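Local coordinates for protein S-adenosylmethionine:tRNA ribosyltransferase-isomerase (Thermus thermophilus, PDB 1WDI) that probably transfers and isomerizes the ribose of S-adenosylmethionine onto preQ1-modified tRNA, giving epoxyqueuosine in the queuosine pathway, at residues Y7-P12 with L327-G332; M30-Y33 with R39-H42; M310-F315 with E319-A324. All coordinates share one frame; numbering follows the deposited sequence.

Interaction 1: Y7-P12 with L327-G332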
loop_
_atom_site.group_PDB
_atom_site.type_symbol
_atom_site.label_atom_id
_atom_site.label_comp_id
_atom_site.label_asym_id
_atom_site.label_seq_id
_atom_site.Cartn_x
_atom_site.Cartn_y
_atom_site.Cartn_z
ATOM N N TYR A 7 21.154 -7.140 5.272
ATOM C CA TYR A 7 20.177 -6.058 5.359
ATOM C C TYR A 7 19.796 -5.812 6.811
ATOM O O TYR A 7 18.639 -5.534 7.129
ATOM C CB TYR A 7 18.918 -6.397 4.551
ATOM C CG TYR A 7 19.188 -6.677 3.090
ATOM C CD1 TYR A 7 19.614 -7.937 2.670
ATOM C CD2 TYR A 7 19.046 -5.675 2.131
ATOM C CE1 TYR A 7 19.895 -8.191 1.330
ATOM C CE2 TYR A 7 19.326 -5.920 0.787
ATOM C CZ TYR A 7 19.749 -7.177 0.395
ATOM O OH TYR A 7 20.035 -7.423 -0.929
ATOM N N ASP A 8 20.782 -5.913 7.694
ATOM C CA ASP A 8 20.544 -5.706 9.111
ATOM C C ASP A 8 21.204 -4.414 9.587
ATOM O O ASP A 8 22.227 -3.984 9.049
ATOM C CB ASP A 8 21.095 -6.891 9.911
ATOM C CG ASP A 8 20.490 -6.993 11.307
ATOM O OD1 ASP A 8 20.961 -7.838 12.097
ATOM O OD2 ASP A 8 19.542 -6.239 11.614
ATOM N N TYR A 9 20.597 -3.791 10.589
ATOM C CA TYR A 9 21.127 -2.570 11.180
ATOM C C TYR A 9 20.461 -2.441 12.538
ATOM O O TYR A 9 19.413 -3.042 12.773
ATOM C CB TYR A 9 20.827 -1.348 10.295
ATOM C CG TYR A 9 19.382 -0.907 10.268
ATOM C CD1 TYR A 9 18.886 -0.014 11.219
ATOM C CD2 TYR A 9 18.507 -1.383 9.294
ATOM C CE1 TYR A 9 17.557 0.396 11.200
ATOM C CE2 TYR A 9 17.174 -0.980 9.267
ATOM C CZ TYR A 9 16.706 -0.094 10.222
ATOM O OH TYR A 9 15.382 0.283 10.218
ATOM N N HIS A 10 21.075 -1.679 13.435
ATOM C CA HIS A 10 20.526 -1.503 14.770
ATOM C C HIS A 10 19.447 -0.431 14.801
ATOM O O HIS A 10 19.698 0.729 14.468
ATOM C CB HIS A 10 21.636 -1.141 15.762
ATOM C CG HIS A 10 21.141 -0.895 17.152
ATOM N ND1 HIS A 10 20.526 -1.871 17.906
ATOM C CD2 HIS A 10 21.133 0.227 17.910
ATOM C CE1 HIS A 10 20.156 -1.360 19.067
ATOM N NE2 HIS A 10 20.512 -0.089 19.094
ATOM N N LEU A 11 18.244 -0.831 15.201
ATOM C CA LEU A 11 17.123 0.092 15.294
ATOM C C LEU A 11 16.624 0.187 16.728
ATOM O O LEU A 11 15.904 -0.695 17.201
ATOM C CB LEU A 11 15.967 -0.358 14.393
ATOM C CG LEU A 11 14.694 0.486 14.522
ATOM C CD1 LEU A 11 15.012 1.944 14.198
ATOM C CD2 LEU A 11 13.611 -0.047 13.593
ATOM N N PRO A 12 17.004 1.257 17.443
ATOM C CA PRO A 12 16.545 1.401 18.827
ATOM C C PRO A 12 15.025 1.294 18.826
ATOM O O PRO A 12 14.347 2.023 18.103
ATOM C CB PRO A 12 17.032 2.797 19.207
ATOM C CG PRO A 12 18.285 2.945 18.403
ATOM C CD PRO A 12 17.879 2.378 17.056
ATOM N N LEU A 327 22.555 6.477 9.299
ATOM C CA LEU A 327 22.536 7.923 9.491
ATOM C C LEU A 327 21.181 8.333 10.068
ATOM O O LEU A 327 21.110 9.140 10.992
ATOM C CB LEU A 327 22.766 8.658 8.161
ATOM C CG LEU A 327 22.743 10.195 8.250
ATOM C CD1 LEU A 327 23.921 10.662 9.109
ATOM C CD2 LEU A 327 22.825 10.825 6.856
ATOM N N ALA A 328 20.108 7.774 9.515
ATOM C CA ALA A 328 18.754 8.075 9.977
ATOM C C ALA A 328 18.635 7.747 11.460
ATOM O O ALA A 328 18.072 8.526 12.240
ATOM C CB ALA A 328 17.733 7.274 9.182
ATOM N N VAL A 329 19.158 6.589 11.846
ATOM C CA VAL A 329 19.120 6.186 13.245
ATOM C C VAL A 329 19.890 7.210 14.089
ATOM O O VAL A 329 19.362 7.755 15.055
ATOM C CB VAL A 329 19.759 4.793 13.452
ATOM C CG1 VAL A 329 19.895 4.498 14.951
ATOM C CG2 VAL A 329 18.902 3.724 12.784
ATOM N N ALA A 330 21.135 7.474 13.704
ATOM C CA ALA A 330 21.983 8.421 14.424
ATOM C C ALA A 330 21.393 9.831 14.496
ATOM O O ALA A 330 21.617 10.549 15.471
ATOM C CB ALA A 330 23.364 8.469 13.779
ATOM N N GLU A 331 20.643 10.228 13.470
ATOM C CA GLU A 331 20.041 11.560 13.431
ATOM C C GLU A 331 18.675 11.673 14.105
ATOM O O GLU A 331 18.001 12.702 13.997
ATOM C CB GLU A 331 19.948 12.059 11.985
ATOM C CG GLU A 331 21.272 12.527 11.389
ATOM C CD GLU A 331 21.894 13.686 12.168
ATOM O OE1 GLU A 331 21.157 14.619 12.553
ATOM O OE2 GLU A 331 23.125 13.671 12.385
ATOM N N GLY A 332 18.262 10.617 14.796
ATOM C CA GLY A 332 16.991 10.648 15.498
ATOM C C GLY A 332 15.704 10.499 14.694
ATOM O O GLY A 332 14.632 10.819 15.203
#

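Interaction 2: M30-Y33 with R39-H42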
loop_
_atom_site.group_PDB
_atom_site.type_symbol
_atom_site.label_atom_id
_atom_site.label_comp_id
_atom_site.label_asym_id
_atom_site.label_seq_id
_atom_site.Cartn_x
_atom_site.Cartn_y
_atom_site.Cartn_z
ATOM N N MET A 30 14.214 12.507 4.733
ATOM C CA MET A 30 15.622 12.386 4.394
ATOM C C MET A 30 15.697 12.226 2.886
ATOM O O MET A 30 15.123 11.288 2.326
ATOM C CB MET A 30 16.272 11.164 5.068
ATOM C CG MET A 30 17.740 10.996 4.686
ATOM S SD MET A 30 18.535 9.446 5.232
ATOM C CE MET A 30 18.868 9.854 6.912
ATOM N N VAL A 31 16.382 13.152 2.224
ATOM C CA VAL A 31 16.539 13.069 0.780
ATOM C C VAL A 31 17.919 12.475 0.507
ATOM O O VAL A 31 18.928 12.997 0.989
ATOM C CB VAL A 31 16.455 14.463 0.115
ATOM C CG1 VAL A 31 16.610 14.323 -1.405
ATOM C CG2 VAL A 31 15.116 15.134 0.462
ATOM N N VAL A 32 17.968 11.374 -0.238
ATOM C CA VAL A 32 19.251 10.750 -0.563
ATOM C C VAL A 32 19.312 10.469 -2.064
ATOM O O VAL A 32 18.298 10.163 -2.686
ATOM C CB VAL A 32 19.461 9.440 0.248
ATOM C CG1 VAL A 32 18.350 8.458 -0.051
ATOM C CG2 VAL A 32 20.822 8.826 -0.084
ATOM N N TYR A 33 20.501 10.581 -2.649
ATOM C CA TYR A 33 20.657 10.366 -4.085
ATOM C C TYR A 33 21.254 9.014 -4.489
ATOM O O TYR A 33 22.205 8.539 -3.866
ATOM C CB TYR A 33 21.489 11.504 -4.676
ATOM C CG TYR A 33 20.885 12.868 -4.429
ATOM C CD1 TYR A 33 21.014 13.494 -3.191
ATOM C CD2 TYR A 33 20.145 13.516 -5.421
ATOM C CE1 TYR A 33 20.419 14.730 -2.941
ATOM C CE2 TYR A 33 19.543 14.753 -5.181
ATOM C CZ TYR A 33 19.684 15.352 -3.937
ATOM O OH TYR A 33 19.075 16.562 -3.680
ATOM N N ARG A 39 25.232 11.746 -0.258
ATOM C CA ARG A 39 24.795 13.061 0.189
ATOM C C ARG A 39 23.308 13.025 0.486
ATOM O O ARG A 39 22.528 12.406 -0.240
ATOM C CB ARG A 39 25.107 14.135 -0.864
ATOM C CG ARG A 39 24.402 13.966 -2.193
ATOM C CD ARG A 39 24.930 14.977 -3.208
ATOM N NE ARG A 39 24.206 14.921 -4.475
ATOM C CZ ARG A 39 24.227 13.889 -5.315
ATOM N NH1 ARG A 39 24.947 12.801 -5.040
ATOM N NH2 ARG A 39 23.512 13.941 -6.432
ATOM N N VAL A 40 22.929 13.668 1.578
ATOM C CA VAL A 40 21.540 13.702 1.980
ATOM C C VAL A 40 21.151 15.107 2.411
ATOM O O VAL A 40 22.004 15.946 2.706
ATOM C CB VAL A 40 21.277 12.740 3.167
ATOM C CG1 VAL A 40 21.743 11.329 2.822
ATOM C CG2 VAL A 40 21.998 13.242 4.409
ATOM N N ALA A 41 19.851 15.360 2.420
ATOM C CA ALA A 41 19.331 16.636 2.874
ATOM C C ALA A 41 18.374 16.240 3.982
ATOM O O ALA A 41 17.587 15.309 3.817
ATOM C CB ALA A 41 18.584 17.352 1.746
ATOM N N HIS A 42 18.466 16.914 5.123
ATOM C CA HIS A 42 17.585 16.622 6.242
ATOM C C HIS A 42 16.468 17.653 6.200
ATOM O O HIS A 42 16.645 18.802 6.605
ATOM C CB HIS A 42 18.370 16.687 7.554
ATOM C CG HIS A 42 19.428 15.633 7.657
ATOM N ND1 HIS A 42 19.131 14.288 7.711
ATOM C CD2 HIS A 42 20.781 15.718 7.638
ATOM C CE1 HIS A 42 20.252 13.589 7.719
ATOM N NE2 HIS A 42 21.269 14.433 7.675
HETATM O O HOH W 1 23.861 10.033 -2.363
#

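Interaction 3: M310-F315 with E319-A324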
loop_
_atom_site.group_PDB
_atom_site.type_symbol
_atom_site.label_atom_id
_atom_site.label_comp_id
_atom_site.label_asym_id
_atom_site.label_seq_id
_atom_site.Cartn_x
_atom_site.Cartn_y
_atom_site.Cartn_z
ATOM N N MET A 310 14.672 -4.431 1.526
ATOM C CA MET A 310 15.342 -5.091 0.414
ATOM C C MET A 310 14.961 -4.450 -0.913
ATOM O O MET A 310 15.782 -4.358 -1.825
ATOM C CB MET A 310 14.991 -6.583 0.391
ATOM C CG MET A 310 15.831 -7.425 1.335
ATOM S SD MET A 310 15.302 -9.155 1.405
ATOM C CE MET A 310 15.161 -9.389 3.152
ATOM N N LEU A 311 13.710 -4.020 -1.023
ATOM C CA LEU A 311 13.257 -3.369 -2.245
ATOM C C LEU A 311 13.958 -2.012 -2.357
ATOM O O LEU A 311 14.430 -1.635 -3.430
ATOM C CB LEU A 311 11.733 -3.191 -2.222
ATOM C CG LEU A 311 11.076 -2.530 -3.446
ATOM C CD1 LEU A 311 9.571 -2.824 -3.424
ATOM C CD2 LEU A 311 11.337 -1.021 -3.444
ATOM N N VAL A 312 14.033 -1.274 -1.252
ATOM C CA VAL A 312 14.711 0.021 -1.296
ATOM C C VAL A 312 16.173 -0.210 -1.668
ATOM O O VAL A 312 16.739 0.532 -2.465
ATOM C CB VAL A 312 14.633 0.761 0.065
ATOM C CG1 VAL A 312 15.561 1.983 0.056
ATOM C CG2 VAL A 312 13.207 1.207 0.322
ATOM N N ALA A 313 16.777 -1.256 -1.104
ATOM C CA ALA A 313 18.173 -1.580 -1.399
ATOM C C ALA A 313 18.374 -1.803 -2.899
ATOM O O ALA A 313 19.413 -1.452 -3.460
ATOM C CB ALA A 313 18.607 -2.840 -0.624
ATOM N N ALA A 314 17.383 -2.400 -3.547
ATOM C CA ALA A 314 17.474 -2.658 -4.981
ATOM C C ALA A 314 17.431 -1.353 -5.765
ATOM O O ALA A 314 18.041 -1.228 -6.825
ATOM C CB ALA A 314 16.327 -3.574 -5.428
ATOM N N PHE A 315 16.711 -0.375 -5.231
ATOM C CA PHE A 315 16.573 0.916 -5.893
ATOM C C PHE A 315 17.756 1.845 -5.624
ATOM O O PHE A 315 18.310 2.446 -6.541
ATOM C CB PHE A 315 15.284 1.597 -5.428
ATOM C CG PHE A 315 14.908 2.791 -6.248
ATOM C CD1 PHE A 315 14.466 2.638 -7.562
ATOM C CD2 PHE A 315 15.011 4.073 -5.720
ATOM C CE1 PHE A 315 14.133 3.744 -8.341
ATOM C CE2 PHE A 315 14.681 5.188 -6.494
ATOM C CZ PHE A 315 14.242 5.023 -7.803
ATOM N N GLU A 319 24.595 -1.162 0.007
ATOM C CA GLU A 319 25.531 -0.474 0.890
ATOM C C GLU A 319 25.097 0.969 1.166
ATOM O O GLU A 319 25.085 1.391 2.317
ATOM C CB GLU A 319 26.945 -0.514 0.291
ATOM C CG GLU A 319 28.015 0.275 1.051
ATOM C CD GLU A 319 28.055 -0.026 2.548
ATOM O OE1 GLU A 319 27.732 -1.163 2.950
ATOM O OE2 GLU A 319 28.428 0.882 3.327
ATOM N N ARG A 320 24.728 1.717 0.128
ATOM C CA ARG A 320 24.294 3.099 0.333
ATOM C C ARG A 320 23.010 3.158 1.157
ATOM O O ARG A 320 22.804 4.092 1.940
ATOM C CB ARG A 320 24.092 3.827 -1.008
ATOM C CG ARG A 320 23.620 5.272 -0.834
ATOM C CD ARG A 320 23.924 6.152 -2.036
ATOM N NE ARG A 320 25.360 6.326 -2.235
ATOM C CZ ARG A 320 25.899 7.064 -3.194
ATOM N NH1 ARG A 320 25.120 7.713 -4.053
ATOM N NH2 ARG A 320 27.221 7.139 -3.307
ATOM N N THR A 321 22.147 2.159 0.990
ATOM C CA THR A 321 20.903 2.113 1.749
ATOM C C THR A 321 21.189 1.903 3.236
ATOM O O THR A 321 20.635 2.603 4.084
ATOM C CB THR A 321 19.978 0.984 1.245
ATOM O OG1 THR A 321 19.546 1.286 -0.086
ATOM C CG2 THR A 321 18.758 0.844 2.148
ATOM N N LEU A 322 22.056 0.945 3.559
ATOM C CA LEU A 322 22.395 0.691 4.960
ATOM C C LEU A 322 23.072 1.921 5.579
ATOM O O LEU A 322 22.844 2.249 6.740
ATOM C CB LEU A 322 23.311 -0.535 5.074
ATOM C CG LEU A 322 22.710 -1.839 4.532
ATOM C CD1 LEU A 322 23.696 -2.984 4.727
ATOM C CD2 LEU A 322 21.401 -2.135 5.245
ATOM N N GLU A 323 23.911 2.596 4.802
ATOM C CA GLU A 323 24.590 3.795 5.281
ATOM C C GLU A 323 23.555 4.871 5.642
ATOM O O GLU A 323 23.605 5.460 6.721
ATOM C CB GLU A 323 25.538 4.330 4.202
ATOM C CG GLU A 323 26.824 3.529 4.042
ATOM C CD GLU A 323 27.538 3.824 2.739
ATOM O OE1 GLU A 323 27.183 4.820 2.073
ATOM O OE2 GLU A 323 28.457 3.059 2.378
ATOM N N ALA A 324 22.611 5.110 4.734
ATOM C CA ALA A 324 21.568 6.109 4.957
ATOM C C ALA A 324 20.708 5.751 6.162
ATOM O O ALA A 324 20.288 6.630 6.920
ATOM C CB ALA A 324 20.693 6.243 3.709
#

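Interaction 1: Y7-P12 with L327-G332
Val329, in the final turn of helix 318-330, is the one residue of 327-332 that meets the irregular stretch 7-12, and Tyr9, His10 and Pro12 close round its two methyl groups. Along the helix, Leu327 and Ala328 come first and serve another flank, facing the hairpin formed by strands 28-32 and 40-44. Val329 then turns its CB toward 7-12 and accounts for 81 of the 133 Å² buried in all. Its branches divide the work. CG1, trans to the backbone nitrogen (chi1 171°), meets the proline ring, with Val329 CG1 3.6 Å from Pro12 CD. CG2 goes to the tyrosine, where Val329 CG2 lies 3.9 Å from Tyr9 CE1, approaching the ring obliquely. Between these two partners stands the carbonyl of His10, whose O is 3.5 Å from Val329 CG2, so His10 takes part through its backbone and not its imidazole. The Tyr9 ring is positioned from outside: its OH bonds to His302 O, and Tyr325 meets the ring with the planes about 60° apart. A serine at Val329 would probably leave the Pro12 ring and Tyr9 CE1 without their methyl partners and open a gap beside both. Further on, Glu331 N still bonds to Leu327 O at 2.7 Å, although Glu331 itself has left helical geometry. Gly332, with phi 76°, is the C-prime residue of a Schellman motif: Gly332 N reaches Val329 O at 3.1 Å, and Tyr333 N bonds to Ala328 O. The N-terminal stretch thus rests on the closing turn of a C-terminal helix. Methyl groups against ring carbons and a carbonyl oxygen give dispersion without directional bonding, which implies that shape fit, not polar pairing, joins these two segments.

Interaction 2: M30-Y33 with R39-H42
Tyr33 and Arg39 cover one another at the turn end of a pair of antiparallel strands, the flat guanidinium lying on the ring with the planes only 10° apart. The arginine chain crosses the tyrosine at about a right angle. Arg39 CZ is 4.1 Å from the Tyr33 ring centroid, an off-centre cation-pi stack displaced toward the CB end of the ring. The chain, extended from CG to NE, brings CG down as well, to 3.6 Å from Tyr33 CD1, while the Arg39 carbonyl oxygen sits in the ring plane at its edge. Arg39 NH1 also bonds to Pro37 O and Glu35 O of the turn, which fixes the rotation of the stacked group. Water 1 bridges the two backbones, donating to Tyr33 O and accepting from Arg39 N at 3.0 Å.

Farther along, the strands run at 167° to each other. Val31 N meets Ala41 O at 2.9 Å, nearly straight (175°) and in the carbonyl plane. On this hydrogen-bonded pair the small Ala41 lets the branched Val31 come in close, Val31 CB to Ala41 CB being 3.9 Å, and Phe51 packs on both. The opposite face is bulkier. Val32 CB nestles against Val40 CG1 at 3.9 Å, and Met30 CG leans diagonally onto Val40 CB at 4.2 Å. Met30 bends at chi3, which lays its methyl at the rim of the His42 ring, Met30 CE to His42 CE1 4.1 Å. Leu327 of helix 318-330 is the bump set against this face, touching Met30, Val40 and His42. Two neighbouring strands joined by a short connection and paired antiparallel make a beta hairpin; it extends the mixed sheet, in which strand 28-32 also runs parallel to strand 341-344.

Interaction 3: M310-F315 with E319-A324
Thr321 turns its CB toward the helix turn carrying Val312 and Ala313, and both of its branches are used. The hydroxyl lies over the backbone of the other helix: Thr321 OG1 is 3.4 Å from Ala313 CA. The methyl goes to the valine, Thr321 CG2 standing 4.0 Å from Val312 CG1, with the two side chains crossing at a slant. The torsions explain the split. With chi1 at -66°, the threonine hydroxyl lies beside its own backbone nitrogen and the methyl falls trans to that nitrogen. In Val312, chi1 of 170° likewise sets CG1 trans to the nitrogen, on the side from which the threonine arrives. CG1 therefore reaches both branches, being also 4.0 Å from Thr321 OG1.

Ala313 offers chiefly its backbone, since its CB is turned aside and stays 4.3 Å from Thr321 OG1. The lack of bulk there fits the short separation of the chains, Ala313 CA to Thr321 CA being 5.6 Å. The contact is small, 105 Å² in all, and its three residues are buried. The polar atom among them is provided for within its own part of the chain: Thr321 OG1 bonds to Gly317 O, one turn back, so the hydroxyl can lie against the backbone of Val312 and Ala313 without a hydrogen bond to 310-315.

The two segments belong to consecutive helices, 307-316 and 318-330, folded against each other about the intervening Gly317. Thr321 also touches Leu309 and Leu316 of the first helix. Beyond the pair, Val312 rests on Thr299 of strand 296-300 and on Ile344 of strand 341-344, while Ala324 packs on Met342 of the latter. Tyr7 covers Ala313 from the N-terminal stretch, so the helix pair lies between that stretch and the mixed sheet.

Overall arrangement
Helix 318-330 ties the three contacts together: interaction 3 uses its first half, interaction 1 its last turn, and interaction 2 packs along its flank. Interaction 1 is centred about 15 Å from interaction 2, and interaction 3 about 13 Å from each. Leu327 CD2 meets Val40 CG2 at 3.5 Å, joining interaction 1 to the hairpin. Tyr7 CE2 lies 3.5 Å from Ala313 CB, carrying the N-terminal stretch onto interaction 3. Arg320 NH1 is 3.0 Å from Tyr33 O, a probable hydrogen bond between interactions 2 and 3. In sequence, interaction 1 spans nearly the whole chain and encloses the other two, so chain start and chain end meet on one side of the molecule.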